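Long-range contacts in ferripyochelin binding protein (Pyrococcus horikoshii, PDB 1V3W), which belongs to the gamma-class carbonic anhydrases and probably catalyses the reversible hydration of carbon dioxide at zinc ions held between its subunits: residues His14-Val19 against Leu31-Ser36; Tyr55-Asp60 against Lys154-Tyr159; Val78-Asn83 against Val95-Ser100. All blocks are in the same frame, centred on the assembly; numbering follows the deposited sequence. Where two conformers were deposited one is given.

Interaction 1 (His14-Val19 against Leu31-Ser36); sequences HPSAFV and LEEKTS
His14 starts the contact twice, once through its backbone and once through its ring. Its N donates to Leu31 O (2.9 Å). Its CG is anti to the backbone N (chi1 -168°), and the ring runs side by side with Glu33, whose CB sits over the ring centre in a CH-pi contact, 3.5 Å from the centroid. The imidazole and the Glu33 carboxylate lie almost flat to one another, their planes 8° apart, and that carboxylate also forms a salt bridge with Lys34 NZ. Pro15 CD packs on the opposite ring face, toward the rim. Ser16 N donates to His14 ND1 (3.1 Å), which fixes the rotation of the ring. Ser16 OG accepts the backbone N-H of Lys34 at 2.8 Å. A water joins Ser16 O to Thr35 O. Ala17 CB rests 3.3 Å from Thr35 OG1, a hydroxyl that donates to Glu32 O and so braces its own turn. Phe18 N donates to Thr35 O (3.0 Å), and Phe18 O receives a CA-H...O contact from Ser36 CA. The Phe18 ring leads away, to meet Trp38 and His166. At Val19, CG2 touches Leu31 CD1 (3.8 Å), the two side chains crossing at about a right angle. Two beta turns, type I at His14-Ala17 and type II at Glu32-Thr35, thus stack as matching corners, and the parallel Phe18-Ser36 bridge follows them, an arrangement characteristic of successive coils of a left-handed parallel beta-helix.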
loop_
_atom_site.group_PDB
_atom_site.type_symbol
_atom_site.label_atom_id
_atom_site.label_comp_id
_atom_site.label_asym_id
_atom_site.label_seq_id
_atom_site.Cartn_x
_atom_site.Cartn_y
_atom_site.Cartn_z
ATOM N N HIS A 14 24.988 -0.669 3.270
ATOM C CA HIS A 14 25.938 -1.525 3.970
ATOM C C HIS A 14 25.902 -2.914 3.346
ATOM O O HIS A 14 24.838 -3.422 2.994
ATOM C CB HIS A 14 25.580 -1.593 5.455
ATOM C CG HIS A 14 26.644 -2.215 6.306
ATOM N ND1 HIS A 14 26.821 -3.578 6.402
ATOM C CD2 HIS A 14 27.601 -1.655 7.083
ATOM C CE1 HIS A 14 27.839 -3.831 7.204
ATOM N NE2 HIS A 14 28.331 -2.681 7.631
ATOM N N PRO A 15 27.073 -3.548 3.188
ATOM C CA PRO A 15 27.159 -4.886 2.593
ATOM C C PRO A 15 26.239 -5.939 3.212
ATOM O O PRO A 15 25.793 -6.858 2.527
ATOM C CB PRO A 15 28.635 -5.241 2.764
ATOM C CG PRO A 15 29.310 -3.912 2.679
ATOM C CD PRO A 15 28.414 -3.036 3.524
ATOM N N SER A 16 25.953 -5.805 4.504
ATOM C CA SER A 16 25.108 -6.774 5.198
ATOM C C SER A 16 23.612 -6.547 5.020
ATOM O O SER A 16 22.809 -7.406 5.378
ATOM C CB SER A 16 25.425 -6.772 6.694
ATOM O OG SER A 16 25.000 -5.560 7.296
ATOM N N ALA A 17 23.236 -5.395 4.481
ATOM C CA ALA A 17 21.826 -5.088 4.291
ATOM C C ALA A 17 21.188 -5.968 3.226
ATOM O O ALA A 17 21.849 -6.397 2.278
ATOM C CB ALA A 17 21.663 -3.620 3.908
ATOM N N PHE A 18 19.902 -6.257 3.397
ATOM C CA PHE A 18 19.176 -7.034 2.406
ATOM C C PHE A 18 18.218 -6.089 1.710
ATOM O O PHE A 18 17.409 -5.428 2.360
ATOM C CB PHE A 18 18.353 -8.164 3.026
ATOM C CG PHE A 18 17.408 -8.815 2.044
ATOM C CD1 PHE A 18 17.901 -9.467 0.918
ATOM C CD2 PHE A 18 16.029 -8.742 2.224
ATOM C CE1 PHE A 18 17.040 -10.035 -0.017
ATOM C CE2 PHE A 18 15.156 -9.308 1.289
ATOM C CZ PHE A 18 15.664 -9.955 0.170
ATOM N N VAL A 19 18.320 -6.015 0.392
ATOM C CA VAL A 19 17.430 -5.169 -0.386
ATOM C C VAL A 19 16.821 -6.061 -1.461
ATOM O O VAL A 19 17.485 -6.431 -2.431
ATOM C CB VAL A 19 18.185 -3.993 -1.045
ATOM C CG1 VAL A 19 17.198 -3.072 -1.734
ATOM C CG2 VAL A 19 18.959 -3.214 0.006
ATOM N N LEU A 31 21.358 2.976 4.078
ATOM C CA LEU A 31 20.866 1.781 4.758
ATOM C C LEU A 31 22.048 1.213 5.540
ATOM O O LEU A 31 23.003 0.709 4.948
ATOM C CB LEU A 31 20.361 0.755 3.724
ATOM C CG LEU A 31 19.223 1.204 2.793
ATOM C CD1 LEU A 31 18.868 0.089 1.815
ATOM C CD2 LEU A 31 18.010 1.592 3.621
ATOM N N GLU A 32 21.969 1.240 6.874
ATOM C CA GLU A 32 23.067 0.718 7.680
ATOM C C GLU A 32 23.107 -0.787 7.773
ATOM O O GLU A 32 22.334 -1.520 7.139
ATOM C CB GLU A 32 23.030 1.277 9.115
ATOM C CG GLU A 32 24.072 2.373 9.418
ATOM C CD GLU A 32 25.462 1.853 9.814
ATOM O OE1 GLU A 32 25.809 0.699 9.487
ATOM O OE2 GLU A 32 26.219 2.622 10.448
ATOM N N GLU A 33 24.062 -1.235 8.572
ATOM C CA GLU A 33 24.232 -2.653 8.839
ATOM C C GLU A 33 22.999 -3.397 9.343
ATOM O O GLU A 33 22.263 -2.899 10.192
ATOM C CB GLU A 33 25.399 -2.801 9.823
ATOM C CG GLU A 33 25.644 -4.176 10.399
ATOM C CD GLU A 33 26.914 -4.205 11.231
ATOM O OE1 GLU A 33 27.344 -3.127 11.700
ATOM O OE2 GLU A 33 27.479 -5.302 11.420
ATOM N N LYS A 34 22.791 -4.587 8.783
ATOM C CA LYS A 34 21.690 -5.471 9.146
ATOM C C LYS A 34 20.286 -4.917 8.938
ATOM O O LYS A 34 19.337 -5.341 9.599
ATOM C CB LYS A 34 21.873 -5.954 10.590
ATOM C CG LYS A 34 23.107 -6.835 10.759
ATOM C CD LYS A 34 23.349 -7.214 12.210
ATOM C CE LYS A 34 24.542 -8.153 12.338
ATOM N NZ LYS A 34 25.795 -7.538 11.824
ATOM N N THR A 35 20.161 -3.959 8.025
ATOM C CA THR A 35 18.851 -3.412 7.710
ATOM C C THR A 35 18.285 -4.299 6.619
ATOM O O THR A 35 19.002 -5.104 6.024
ATOM C CB THR A 35 18.924 -1.965 7.170
ATOM O OG1 THR A 35 19.818 -1.911 6.050
ATOM C CG2 THR A 35 19.389 -1.014 8.254
ATOM N N SER A 36 16.993 -4.162 6.361
ATOM C CA SER A 36 16.365 -4.955 5.319
ATOM C C SER A 36 15.216 -4.181 4.694
ATOM O O SER A 36 14.459 -3.496 5.385
ATOM C CB SER A 36 15.879 -6.302 5.879
ATOM O OG SER A 36 15.043 -6.150 7.013
HETATM O O HOH W 1 20.390 -7.483 6.802
#

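Interaction 2 (Tyr55-Asp60 against Lys154-Tyr159); sequences YSNVQD and KNAEIY. With GOL (glycerol), chain K.
Two side-chain amides, those of Asn57 and Gln59, are laid nearly flat to a single ring, that of Tyr159. This is where the long C-terminal helix 146-169 packs against a coil of the left-handed beta-helix. The Asn57 amide is stacked over one ring face, its plane 17° from that of the phenol, with Asn57 CG 3.7 Å from Tyr159 CG. Its chi1 of 56° puts CG between the backbone N and the carbonyl carbon, the crowded position, from which the amide meets the ring. The Gln59 amide is turned only 14° from the ring plane, and its NE2 comes within 3.2 Å of Tyr159 CE1. A glycerol, probably from the crystallisation liquor, holds this amide at both ends: its O1 donates to Gln59 OE1 (2.6 Å), and Gln59 NE2 donates to its O2 (3.0 Å), which in turn donates to Asn155 OD1. Trp38 also meets the Tyr159 ring, which lies close to a zinc ion, and the phenol OH is hydrogen-bonded to Arg44 NH2 of the second subunit. An alanine in place of Tyr159 would probably open a gap beside the Asn57 and Gln59 amides and leave Arg44 of that subunit without its hydroxyl partner. About one turn earlier on the helix, a water lies 2.8 Å from Ala156 O and also close to Tyr55 O, and Ala156 CB touches the same Tyr55 O at 3.6 Å.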
loop_
_atom_site.group_PDB
_atom_site.type_symbol
_atom_site.label_atom_id
_atom_site.label_comp_id
_atom_site.label_asym_id
_atom_site.label_seq_id
_atom_site.Cartn_x
_atom_site.Cartn_y
_atom_site.Cartn_z
ATOM N N TYR A 55 19.914 -2.432 12.152
ATOM C CA TYR A 55 18.922 -3.427 12.560
ATOM C C TYR A 55 17.474 -3.079 12.252
ATOM O O TYR A 55 16.564 -3.694 12.813
ATOM C CB TYR A 55 19.025 -3.690 14.065
ATOM C CG TYR A 55 20.428 -3.773 14.620
ATOM C CD1 TYR A 55 21.253 -4.859 14.340
ATOM C CD2 TYR A 55 20.914 -2.774 15.456
ATOM C CE1 TYR A 55 22.534 -4.948 14.889
ATOM C CE2 TYR A 55 22.187 -2.852 16.010
ATOM C CZ TYR A 55 22.989 -3.940 15.725
ATOM O OH TYR A 55 24.241 -4.026 16.291
ATOM N N SER A 56 17.251 -2.108 11.376
ATOM C CA SER A 56 15.888 -1.706 11.053
ATOM C C SER A 56 15.375 -2.315 9.758
ATOM O O SER A 56 16.141 -2.565 8.825
ATOM C CB SER A 56 15.797 -0.179 11.001
ATOM O OG SER A 56 16.031 0.366 12.292
ATOM N N ASN A 57 14.068 -2.561 9.712
ATOM C CA ASN A 57 13.445 -3.156 8.537
ATOM C C ASN A 57 12.328 -2.296 7.961
ATOM O O ASN A 57 11.582 -1.649 8.693
ATOM C CB ASN A 57 12.892 -4.546 8.873
ATOM C CG ASN A 57 11.924 -4.528 10.046
ATOM O OD1 ASN A 57 12.326 -4.672 11.208
ATOM N ND2 ASN A 57 10.649 -4.349 9.751
ATOM N N VAL A 58 12.228 -2.306 6.636
ATOM C CA VAL A 58 11.213 -1.551 5.904
ATOM C C VAL A 58 10.453 -2.629 5.141
ATOM O O VAL A 58 10.925 -3.131 4.123
ATOM C CB VAL A 58 11.873 -0.562 4.924
ATOM C CG1 VAL A 58 10.816 0.271 4.232
ATOM C CG2 VAL A 58 12.851 0.341 5.680
ATOM N N GLN A 59 9.274 -2.976 5.642
ATOM C CA GLN A 59 8.489 -4.060 5.076
ATOM C C GLN A 59 7.805 -3.881 3.726
ATOM O O GLN A 59 7.867 -2.816 3.107
ATOM C CB GLN A 59 7.514 -4.546 6.152
ATOM C CG GLN A 59 8.278 -5.181 7.321
ATOM C CD GLN A 59 7.419 -5.494 8.529
ATOM O OE1 GLN A 59 6.197 -5.594 8.434
ATOM N NE2 GLN A 59 8.064 -5.665 9.679
ATOM N N ASP A 60 7.173 -4.956 3.266
ATOM C CA ASP A 60 6.520 -4.990 1.962
ATOM C C ASP A 60 5.518 -3.878 1.717
ATOM O O ASP A 60 4.710 -3.550 2.581
ATOM C CB ASP A 60 5.809 -6.333 1.758
ATOM C CG ASP A 60 6.518 -7.480 2.447
ATOM O OD1 ASP A 60 7.193 -8.278 1.763
ATOM O OD2 ASP A 60 6.398 -7.575 3.684
ATOM N N LYS A 154 12.698 -7.242 19.910
ATOM C CA LYS A 154 12.500 -8.602 19.394
ATOM C C LYS A 154 11.999 -8.621 17.941
ATOM O O LYS A 154 12.498 -9.383 17.113
ATOM C CB LYS A 154 11.519 -9.340 20.337
ATOM C CG LYS A 154 11.206 -10.830 20.071
ATOM C CD LYS A 154 11.348 -11.699 21.362
ATOM C CE LYS A 154 10.051 -12.219 22.083
ATOM N NZ LYS A 154 8.718 -12.315 21.395
ATOM N N ASN A 155 11.020 -7.774 17.639
ATOM C CA ASN A 155 10.450 -7.697 16.294
ATOM C C ASN A 155 11.569 -7.450 15.282
ATOM O O ASN A 155 11.659 -8.120 14.250
ATOM C CB ASN A 155 9.430 -6.552 16.225
ATOM C CG ASN A 155 8.503 -6.651 15.021
ATOM O OD1 ASN A 155 8.857 -7.215 13.985
ATOM N ND2 ASN A 155 7.312 -6.078 15.151
ATOM N N ALA A 156 12.424 -6.481 15.591
ATOM C CA ALA A 156 13.534 -6.136 14.710
ATOM C C ALA A 156 14.556 -7.264 14.601
ATOM O O ALA A 156 15.085 -7.527 13.522
ATOM C CB ALA A 156 14.210 -4.862 15.204
ATOM N N GLU A 157 14.840 -7.934 15.713
ATOM C CA GLU A 157 15.807 -9.024 15.688
ATOM C C GLU A 157 15.325 -10.175 14.817
ATOM O O GLU A 157 16.122 -10.820 14.136
ATOM C CB GLU A 157 16.094 -9.510 17.109
ATOM C CG GLU A 157 16.902 -8.517 17.921
ATOM C CD GLU A 157 17.163 -8.991 19.333
ATOM O OE1 GLU A 157 16.187 -9.148 20.095
ATOM O OE2 GLU A 157 18.342 -9.208 19.682
ATOM N N ILE A 158 14.021 -10.431 14.842
ATOM C CA ILE A 158 13.444 -11.494 14.029
ATOM C C ILE A 158 13.750 -11.186 12.568
ATOM O O ILE A 158 14.125 -12.068 11.793
ATOM C CB ILE A 158 11.911 -11.577 14.221
ATOM C CG1 ILE A 158 11.596 -12.113 15.618
ATOM C CG2 ILE A 158 11.289 -12.462 13.144
ATOM C CD1 ILE A 158 10.115 -12.202 15.930
ATOM N N TYR A 159 13.602 -9.919 12.201
ATOM C CA TYR A 159 13.858 -9.495 10.835
ATOM C C TYR A 159 15.313 -9.534 10.419
ATOM O O TYR A 159 15.620 -9.781 9.250
ATOM C CB TYR A 159 13.290 -8.104 10.594
ATOM C CG TYR A 159 11.936 -8.185 9.964
ATOM C CD1 TYR A 159 10.789 -8.302 10.742
ATOM C CD2 TYR A 159 11.812 -8.264 8.580
ATOM C CE1 TYR A 159 9.545 -8.505 10.154
ATOM C CE2 TYR A 159 10.582 -8.470 7.982
ATOM C CZ TYR A 159 9.455 -8.591 8.772
ATOM O OH TYR A 159 8.248 -8.816 8.158
HETATM C C1 GOL K . 4.313 -6.375 11.467
HETATM O O1 GOL K . 4.810 -5.374 10.596
HETATM C C2 GOL K . 5.377 -6.824 12.475
HETATM O O2 GOL K . 6.562 -7.231 11.779
HETATM C C3 GOL K . 4.851 -7.990 13.313
HETATM O O3 GOL K . 4.214 -8.959 12.497
HETATM O O HOH W 2 15.098 -5.522 11.576
#

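Interaction 3 (Val78-Asn83 against Val95-Ser100). With ZN (zinc ion), chain B; EDO (1,2-ethanediol), chain J.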
loop_
_atom_site.group_PDB
_atom_site.type_symbol
_atom_site.label_atom_id
_atom_site.label_comp_id
_atom_site.label_asym_id
_atom_site.label_seq_id
_atom_site.Cartn_x
_atom_site.Cartn_y
_atom_site.Cartn_z
ATOM N N VAL A 78 14.191 -0.453 14.292
ATOM C CA VAL A 78 12.884 0.068 13.928
ATOM C C VAL A 78 12.211 -0.878 12.950
ATOM O O VAL A 78 12.831 -1.356 11.999
ATOM C CB VAL A 78 12.985 1.461 13.268
ATOM C CG1 VAL A 78 11.614 1.891 12.742
ATOM C CG2 VAL A 78 13.498 2.476 14.275
ATOM N N THR A 79 10.940 -1.158 13.207
ATOM C CA THR A 79 10.151 -2.022 12.345
ATOM C C THR A 79 9.119 -1.161 11.632
ATOM O O THR A 79 8.239 -0.593 12.274
ATOM C CB THR A 79 9.407 -3.101 13.161
ATOM O OG1 THR A 79 10.352 -4.023 13.712
ATOM C CG2 THR A 79 8.419 -3.855 12.279
ATOM N N ILE A 80 9.241 -1.037 10.314
ATOM C CA ILE A 80 8.269 -0.262 9.552
ATOM C C ILE A 80 7.347 -1.293 8.912
ATOM O O ILE A 80 7.695 -1.941 7.922
ATOM C CB ILE A 80 8.946 0.618 8.487
ATOM C CG1 ILE A 80 10.007 1.501 9.158
ATOM C CG2 ILE A 80 7.899 1.496 7.803
ATOM C CD1 ILE A 80 10.695 2.457 8.217
ATOM N N GLY A 81 6.173 -1.440 9.520
ATOM C CA GLY A 81 5.192 -2.421 9.099
ATOM C C GLY A 81 4.696 -2.389 7.674
ATOM O O GLY A 81 4.665 -1.349 7.022
ATOM N N HIS A 82 4.287 -3.563 7.207
ATOM C CA HIS A 82 3.774 -3.724 5.861
ATOM C C HIS A 82 2.792 -2.616 5.511
ATOM O O HIS A 82 1.921 -2.274 6.314
ATOM C CB HIS A 82 2.998 -5.042 5.729
ATOM C CG HIS A 82 3.691 -6.235 6.305
ATOM N ND1 HIS A 82 4.624 -6.971 5.605
ATOM C CD2 HIS A 82 3.562 -6.840 7.509
ATOM C CE1 HIS A 82 5.036 -7.979 6.352
ATOM N NE2 HIS A 82 4.408 -7.923 7.513
ATOM N N ASN A 83 2.945 -2.055 4.321
ATOM C CA ASN A 83 2.080 -1.008 3.812
ATOM C C ASN A 83 1.977 0.312 4.554
ATOM O O ASN A 83 1.093 1.127 4.275
ATOM C CB ASN A 83 0.697 -1.594 3.567
ATOM C CG ASN A 83 0.706 -2.556 2.429
ATOM O OD1 ASN A 83 1.301 -3.624 2.517
ATOM N ND2 ASN A 83 0.094 -2.163 1.323
ATOM N N VAL A 95 11.282 1.309 17.611
ATOM C CA VAL A 95 9.950 1.789 17.286
ATOM C C VAL A 95 9.264 0.842 16.324
ATOM O O VAL A 95 9.856 0.420 15.332
ATOM C CB VAL A 95 9.999 3.181 16.620
ATOM C CG1 VAL A 95 8.593 3.629 16.229
ATOM C CG2 VAL A 95 10.634 4.190 17.568
ATOM N N ILE A 96 8.021 0.494 16.636
ATOM C CA ILE A 96 7.244 -0.363 15.764
ATOM C C ILE A 96 6.208 0.517 15.085
ATOM O O ILE A 96 5.297 1.039 15.735
ATOM C CB ILE A 96 6.519 -1.488 16.541
ATOM C CG1 ILE A 96 7.550 -2.464 17.111
ATOM C CG2 ILE A 96 5.549 -2.229 15.614
ATOM C CD1 ILE A 96 6.950 -3.601 17.907
ATOM N N ILE A 97 6.373 0.709 13.782
ATOM C CA ILE A 97 5.437 1.503 13.002
ATOM C C ILE A 97 4.398 0.509 12.500
ATOM O O ILE A 97 4.699 -0.365 11.683
ATOM C CB ILE A 97 6.151 2.196 11.819
ATOM C CG1 ILE A 97 7.161 3.217 12.355
ATOM C CG2 ILE A 97 5.137 2.877 10.910
ATOM C CD1 ILE A 97 6.546 4.323 13.198
ATOM N N GLY A 98 3.181 0.640 13.017
ATOM C CA GLY A 98 2.104 -0.259 12.651
ATOM C C GLY A 98 1.798 -0.465 11.188
ATOM O O GLY A 98 2.045 0.393 10.339
ATOM N N ILE A 99 1.240 -1.633 10.904
ATOM C CA ILE A 99 0.858 -1.995 9.553
ATOM C C ILE A 99 -0.129 -0.968 9.018
ATOM O O ILE A 99 -1.090 -0.589 9.692
ATOM C CB ILE A 99 0.216 -3.397 9.536
ATOM C CG1 ILE A 99 1.282 -4.441 9.866
ATOM C CG2 ILE A 99 -0.424 -3.676 8.181
ATOM C CD1 ILE A 99 0.728 -5.819 10.139
ATOM N N SER A 100 0.152 -0.500 7.812
ATOM C CA SER A 100 -0.687 0.472 7.137
ATOM C C SER A 100 -0.882 1.769 7.914
ATOM O O SER A 100 -1.905 2.427 7.771
ATOM C CB SER A 100 -2.044 -0.158 6.821
ATOM O OG SER A 100 -2.646 0.483 5.710
HETATM ZN ZN ZN B . 4.939 -9.431 8.978
HETATM C C1 EDO J . -4.106 4.850 7.782
HETATM O O1 EDO J . -5.439 4.562 8.175
HETATM C C2 EDO J . -3.393 3.932 6.751
HETATM O O2 EDO J . -4.047 2.636 6.744
HETATM O O HOH W 3 6.463 -8.737 9.707
#
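Thr79 N donates to Val95 O, Ile97 N to Thr79 O at 2.7 Å, and Gly81 N to Ile97 O at 2.8 Å, backbone hydrogen bonds that hold Val78-Asn83 to Val95-Ser100, the two segments running parallel, within 1° of each other. The ladder continues beyond the strands, where Ser100 N donates to His82 O (2.9 Å). Weaker CA-H...O contacts reinforce it, the straightest from Ser100 CA to Asn83 O, with 174° at the hydrogen. Backbones come so near at Gly81 that a CB there would run into Ile97 O and Ile99 N. Apolar contacts are formed by like residues one coil apart: Val78 CG2 lies 4.3 Å from Val95 CB, and Ile80 CG2 lies 4.4 Å from Ile97 CG2. This is the stacking of hexapeptide repeats in a left-handed beta-helix, in which Ile80-Gly81 of one coil lies over Ile97-Gly98 of the next. Thr79 and Ile96 point to the other face of the sheet, where both touch Asn155 of helix 146-169. Metal binding belongs to His82, whose NE2 bonds the zinc ion at 2.2 Å; a water and His65 and His87 of the second subunit complete the site. The His82 ring and the Ile99 side chain lie alongside, pointing the same way, and Ile99 CD1 meets the ring at its edge, in plane, 4.0 Å from CD2. Asp60 OD2 takes a weak hydrogen bond from His82 ND1, a second-shell partner that would limit rotation of the ring. Ile99 CG2 packs on His82 O. The Asn83 amide reaches across the subunit boundary, its OD1 hydrogen-bonded to Ser63 OG and its ND2 to Asn61 O of the second subunit.

Overall arrangement
From the N terminus, interaction 1 closes a short loop first, joining His14-Val19 to the equivalent corner one coil later. Interaction 2 opens after it, at Tyr55, and closes only when the chain returns along helix 146-169, so it spans most of the beta-helix. Interaction 3, another coil-to-coil loop, is nested inside that span. All three reach one sheet, in which strands 18-19, 36-37, 57-58, 79-80 and 95-97 follow in order. Interaction 2 touches both others, through Ser36 with Ser56 and Val58, and through Asn57 with Val78; interactions 1 and 3 stay about 7 Å apart at their nearest atoms. Interactions 2 and 3 both border the second subunit.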